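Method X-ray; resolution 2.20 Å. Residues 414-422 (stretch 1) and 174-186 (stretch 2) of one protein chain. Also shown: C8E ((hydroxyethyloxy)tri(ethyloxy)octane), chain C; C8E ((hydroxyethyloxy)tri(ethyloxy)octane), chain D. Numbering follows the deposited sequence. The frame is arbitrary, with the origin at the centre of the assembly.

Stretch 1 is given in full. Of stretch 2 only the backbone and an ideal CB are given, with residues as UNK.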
# COMPACT_ATOMS: atom_id res chain seq x y z
N VAL A 414 20.30 5.54 5.61
CA VAL A 414 21.13 6.59 6.17
C VAL A 414 20.22 7.82 6.34
O VAL A 414 19.48 8.16 5.43
CB VAL A 414 22.30 6.94 5.20
CG1 VAL A 414 23.06 8.17 5.70
CG2 VAL A 414 23.26 5.76 5.10
N ASN A 415 20.26 8.44 7.51
CA ASN A 415 19.44 9.63 7.76
C ASN A 415 20.20 10.90 7.37
O ASN A 415 21.38 11.03 7.67
CB ASN A 415 19.04 9.73 9.24
CG ASN A 415 17.65 9.18 9.52
OD1 ASN A 415 16.81 9.09 8.61
ND2 ASN A 415 17.38 8.82 10.78
N GLN A 416 19.51 11.83 6.73
CA GLN A 416 20.12 13.09 6.35
C GLN A 416 20.48 13.87 7.62
O GLN A 416 20.08 13.50 8.72
CB GLN A 416 19.14 13.90 5.49
CG GLN A 416 17.78 14.10 6.16
CD GLN A 416 16.83 14.87 5.28
OE1 GLN A 416 16.93 16.09 5.14
NE2 GLN A 416 15.90 14.14 4.65
N ASP A 417 21.24 14.96 7.46
CA ASP A 417 21.67 15.77 8.60
C ASP A 417 20.57 16.16 9.60
O ASP A 417 20.69 15.86 10.79
CB ASP A 417 22.36 17.05 8.12
CG ASP A 417 23.64 16.77 7.33
OD1 ASP A 417 24.28 15.72 7.56
OD2 ASP A 417 24.01 17.62 6.49
N ARG A 418 19.51 16.82 9.14
CA ARG A 418 18.47 17.25 10.07
C ARG A 418 17.71 16.12 10.77
O ARG A 418 16.97 16.37 11.72
CB ARG A 418 17.49 18.22 9.39
CG ARG A 418 16.58 17.63 8.33
CD ARG A 418 15.68 18.73 7.76
NE ARG A 418 16.44 19.77 7.07
CZ ARG A 418 15.93 20.92 6.63
NH1 ARG A 418 14.64 21.20 6.81
NH2 ARG A 418 16.71 21.80 6.02
N LEU A 419 17.90 14.89 10.32
CA LEU A 419 17.24 13.74 10.95
C LEU A 419 18.17 12.97 11.89
O LEU A 419 17.85 11.86 12.32
CB LEU A 419 16.65 12.80 9.90
CG LEU A 419 15.42 13.32 9.16
CD1 LEU A 419 14.91 12.25 8.21
CD2 LEU A 419 14.32 13.71 10.18
N GLY A 420 19.33 13.54 12.19
CA GLY A 420 20.25 12.89 13.10
C GLY A 420 21.50 12.22 12.54
O GLY A 420 22.38 11.85 13.31
N GLY A 421 21.56 12.02 11.22
CA GLY A 421 22.73 11.40 10.61
C GLY A 421 23.03 9.95 10.93
O GLY A 421 24.14 9.47 10.67
N GLY A 422 22.06 9.22 11.49
CA GLY A 422 22.31 7.82 11.82
C GLY A 422 22.17 6.90 10.62
O GLY A 422 21.91 7.35 9.51
N UNK A 174 5.11 8.29 12.61
CA UNK A 174 5.73 8.75 13.85
C UNK A 174 7.18 8.33 13.72
O UNK A 174 7.49 7.33 13.06
CB UNK A 174 5.06 8.17 15.10
N UNK A 175 8.08 9.09 14.33
CA UNK A 175 9.50 8.80 14.22
C UNK A 175 10.19 9.61 15.30
O UNK A 175 9.73 10.70 15.65
CB UNK A 175 10.05 9.13 12.83
N UNK A 176 11.26 9.07 15.85
CA UNK A 176 11.99 9.77 16.89
C UNK A 176 12.88 10.84 16.28
O UNK A 176 13.46 10.63 15.21
CB UNK A 176 12.82 8.79 17.72
N UNK A 177 12.98 11.98 16.95
CA UNK A 177 13.84 13.07 16.50
C UNK A 177 14.83 13.32 17.63
O UNK A 177 14.45 13.36 18.80
CB UNK A 177 13.04 14.33 16.15
N UNK A 178 16.08 13.50 17.26
CA UNK A 178 17.17 13.76 18.20
C UNK A 178 17.76 15.14 17.83
O UNK A 178 18.69 15.22 17.02
CB UNK A 178 18.23 12.66 18.15
N UNK A 179 17.21 16.21 18.42
CA UNK A 179 17.68 17.57 18.13
C UNK A 179 19.19 17.81 18.26
O UNK A 179 19.77 18.53 17.45
CB UNK A 179 16.96 18.54 19.06
N UNK A 180 19.81 17.26 19.30
CA UNK A 180 21.25 17.45 19.47
C UNK A 180 22.02 16.81 18.31
O UNK A 180 22.99 17.37 17.81
CB UNK A 180 21.71 16.86 20.80
N UNK A 181 21.57 15.62 17.89
CA UNK A 181 22.22 14.92 16.79
C UNK A 181 22.03 15.72 15.50
O UNK A 181 22.95 15.82 14.69
CB UNK A 181 21.66 13.50 16.64
N UNK A 182 20.85 16.30 15.33
CA UNK A 182 20.58 17.11 14.15
C UNK A 182 21.46 18.36 14.12
O UNK A 182 21.98 18.74 13.07
CB UNK A 182 19.10 17.50 14.11
N UNK A 183 21.63 18.98 15.29
CA UNK A 183 22.45 20.18 15.42
C UNK A 183 23.91 19.90 15.06
O UNK A 183 24.53 20.65 14.31
CB UNK A 183 22.36 20.73 16.84
N UNK A 184 24.45 18.81 15.61
CA UNK A 184 25.83 18.41 15.36
C UNK A 184 26.16 18.33 13.87
O UNK A 184 27.30 18.59 13.48
CB UNK A 184 26.10 17.06 16.02
N UNK A 185 25.18 17.96 13.06
CA UNK A 185 25.35 17.82 11.61
C UNK A 185 24.86 19.03 10.82
O UNK A 185 24.96 19.06 9.59
CB UNK A 185 24.61 16.57 11.12
N UNK A 186 24.34 20.04 11.51
CA UNK A 186 23.78 21.22 10.85
C UNK A 186 24.77 22.22 10.28
O UNK A 186 25.92 22.30 10.70
CB UNK A 186 22.88 21.96 11.85
C1 C8E C . 11.70 16.74 11.01
C2 C8E C . 12.85 17.62 10.99
C3 C8E C . 13.40 17.92 12.31
C4 C8E C . 14.44 18.92 12.13
C5 C8E C . 15.16 19.08 13.41
C6 C8E C . 16.28 19.97 13.24
C7 C8E C . 16.65 20.17 14.63
C8 C8E C . 17.76 21.14 14.65
O9 C8E C . 18.50 21.60 15.76
C10 C8E C . 17.85 22.27 16.82
C11 C8E C . 18.93 22.63 17.78
O12 C8E C . 18.79 21.95 19.03
C13 C8E C . 19.94 22.10 19.90
C14 C8E C . 20.09 21.54 21.35
O15 C8E C . 19.28 20.61 22.14
C16 C8E C . 18.28 21.32 22.88
C17 C8E C . 18.71 21.77 24.29
O18 C8E C . 18.16 22.93 24.95
C19 C8E C . 18.92 24.14 24.67
C20 C8E C . 18.36 25.59 24.90
O21 C8E C . 18.98 26.67 24.20
C1 C8E D . 10.42 2.31 1.45
C2 C8E D . 9.70 3.15 2.40
C3 C8E D . 8.75 4.09 1.81
C4 C8E D . 8.08 4.76 2.91
C5 C8E D . 6.80 5.33 2.42
C6 C8E D . 5.90 5.59 3.53
C7 C8E D . 5.04 6.58 2.92
C8 C8E D . 3.64 6.34 3.36
O9 C8E D . 2.73 7.29 3.89
C10 C8E D . 3.07 7.96 5.09
C11 C8E D . 1.93 8.89 5.38
O12 C8E D . 2.22 10.21 4.89
C13 C8E D . 2.40 11.24 5.91
C14 C8E D . 3.71 11.56 6.69
O15 C8E D . 4.43 12.81 6.91
C16 C8E D . 5.42 13.06 5.89
C17 C8E D . 6.82 12.50 6.19
O18 C8E D . 7.24 12.09 7.51
C19 C8E D . 7.86 13.16 8.28
C20 C8E D . 9.31 13.05 8.88
O21 C8E D . 9.47 12.60 10.24

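Position 174 lies in a strand (phi/psi -128/150), and no atom of stretch 1 comes within 5.5 Å of its ideal CB. The visible atoms set no preference; the residue is Ser 174.

At 175 the extended backbone (-166/146) directs CA-to-CB toward stretch 1, but again nothing lies within 5.5 Å of the ideal CB. A long side chain is needed to cross that space, and it would meet the OD1 of Asn 415 and the methyls of Leu 419. A polar donor suits the first and an aliphatic chain the second. The residue is Gln 175, with chi1 and chi2 both t and therefore fully stretched. Its NE2 stops 4.4 Å from Asn 415 OD1, too far for a direct bond, and a water closes the gap: it accepts from Gln 175 NE2 at 2.8 Å and donates to Asn 415 OD1 at 2.8 Å. Gln 175 OE1 accepts from O21 of the chain D detergent at 2.9 Å.

The CB of 176 is out of reach of stretch 1, so many residues would fit; it is Asn 176, whose backbone O shares a water with Leu 419 O.

At 177 CA-to-CB runs sideways, with CD2 of Leu 419 and the octyl tail of the chain C detergent farther out. Leucine, isoleucine or methionine would suit. Leu 177 (m, t) brings its CD2 to 4.3 Å from Leu 419 CD2, and its CD1 lies 4.0 Å from detergent C3.

Position 178 immediately precedes the helix, where a free amide invites Asp, Asn, Ser or Thr. Asp 178 caps it: OD1 accepts from the backbone N of position 181 at 3.2 Å, with an angle of 162° at the hydrogen.

Helix angles and no neighbour in stretch 1 leave 179 and 180 open to most helix-tolerant residues. They are Leu 179 and Tyr 180, the latter with C14 of the chain C detergent over one ring face.

At 181 CB points toward stretch 1, and the ideal CB is already 3.8 Å from Gly 420 O. A small residue suits this close approach, and Ala 181 supplies a single methyl.

Position 182 has its CA 4.4 Å from the CA of Gly 420, and its ideal CB is 3.4 Å from Arg 418 O. A short donor, Ser or perhaps Thr, is indicated. Ser 182, chi1 m, donates from OG to Arg 418 O at 2.6 Å, the sole direct hydrogen bond between the stretches. Ser 182 CA also makes a CA-H...O contact with Asp 417 O at 3.6 Å, with an angle of 156° at the hydrogen.

Position 183 points away and 184 sideways, neither touching stretch 1, so most helix-tolerant residues would fit; they are Ala 183 and Ala 184.

At 185 CB points toward stretch 1, 3.7 Å from Asp 417 OD1 when ideal, with Gly 421 beyond. The carboxylate could favour a donor or a positive charge. Asn 185 instead turns its amide back: ND2 donates to Ala 181 O at 3.0 Å and packs 4.1 Å from Gly 421 CA. An ideal CB on Gly 421 would clash with that ND2 at 2.9 Å.

Position 186 faces sideways, left open by stretch 1; Ser 186 OG donates to Ala 183 O at 2.6 Å.

Stretch 2 (174-186) SQNLDLYASAANS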
# COMPACT_ATOMS: atom_id res chain seq x y z
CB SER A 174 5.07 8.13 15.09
OG SER A 174 5.35 6.75 15.20
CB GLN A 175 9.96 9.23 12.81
CG GLN A 175 11.45 9.23 12.54
CD GLN A 175 11.75 9.59 11.09
OE1 GLN A 175 10.85 10.00 10.36
NE2 GLN A 175 13.00 9.44 10.68
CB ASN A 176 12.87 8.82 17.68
CG ASN A 176 13.66 9.53 18.77
OD1 ASN A 176 13.08 10.07 19.71
ND2 ASN A 176 14.99 9.54 18.63
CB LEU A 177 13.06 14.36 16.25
CG LEU A 177 11.88 14.42 15.28
CD1 LEU A 177 11.49 15.90 15.13
CD2 LEU A 177 12.25 13.82 13.92
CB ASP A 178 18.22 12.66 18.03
CG ASP A 178 19.34 12.76 19.02
OD1 ASP A 178 19.53 13.86 19.59
OD2 ASP A 178 20.03 11.75 19.22
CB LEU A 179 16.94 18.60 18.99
CG LEU A 179 15.42 18.77 18.88
CD1 LEU A 179 15.07 20.20 19.25
CD2 LEU A 179 14.93 18.47 17.49
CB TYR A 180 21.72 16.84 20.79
CG TYR A 180 21.71 17.80 21.95
CD1 TYR A 180 22.40 19.01 21.90
CD2 TYR A 180 21.00 17.50 23.11
CE1 TYR A 180 22.39 19.90 22.97
CE2 TYR A 180 20.98 18.38 24.19
CZ TYR A 180 21.67 19.57 24.11
OH TYR A 180 21.64 20.45 25.16
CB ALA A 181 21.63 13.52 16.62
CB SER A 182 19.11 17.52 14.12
OG SER A 182 18.29 16.39 13.96
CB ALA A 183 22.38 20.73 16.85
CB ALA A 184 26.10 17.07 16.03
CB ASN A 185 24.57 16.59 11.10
CG ASN A 185 25.18 15.28 11.56
OD1 ASN A 185 26.25 14.89 11.09
ND2 ASN A 185 24.52 14.60 12.48
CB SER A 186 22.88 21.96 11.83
OG SER A 186 23.66 22.59 12.84
O HOH W 1 14.06 8.82 8.19
O HOH W 2 15.23 11.64 13.04
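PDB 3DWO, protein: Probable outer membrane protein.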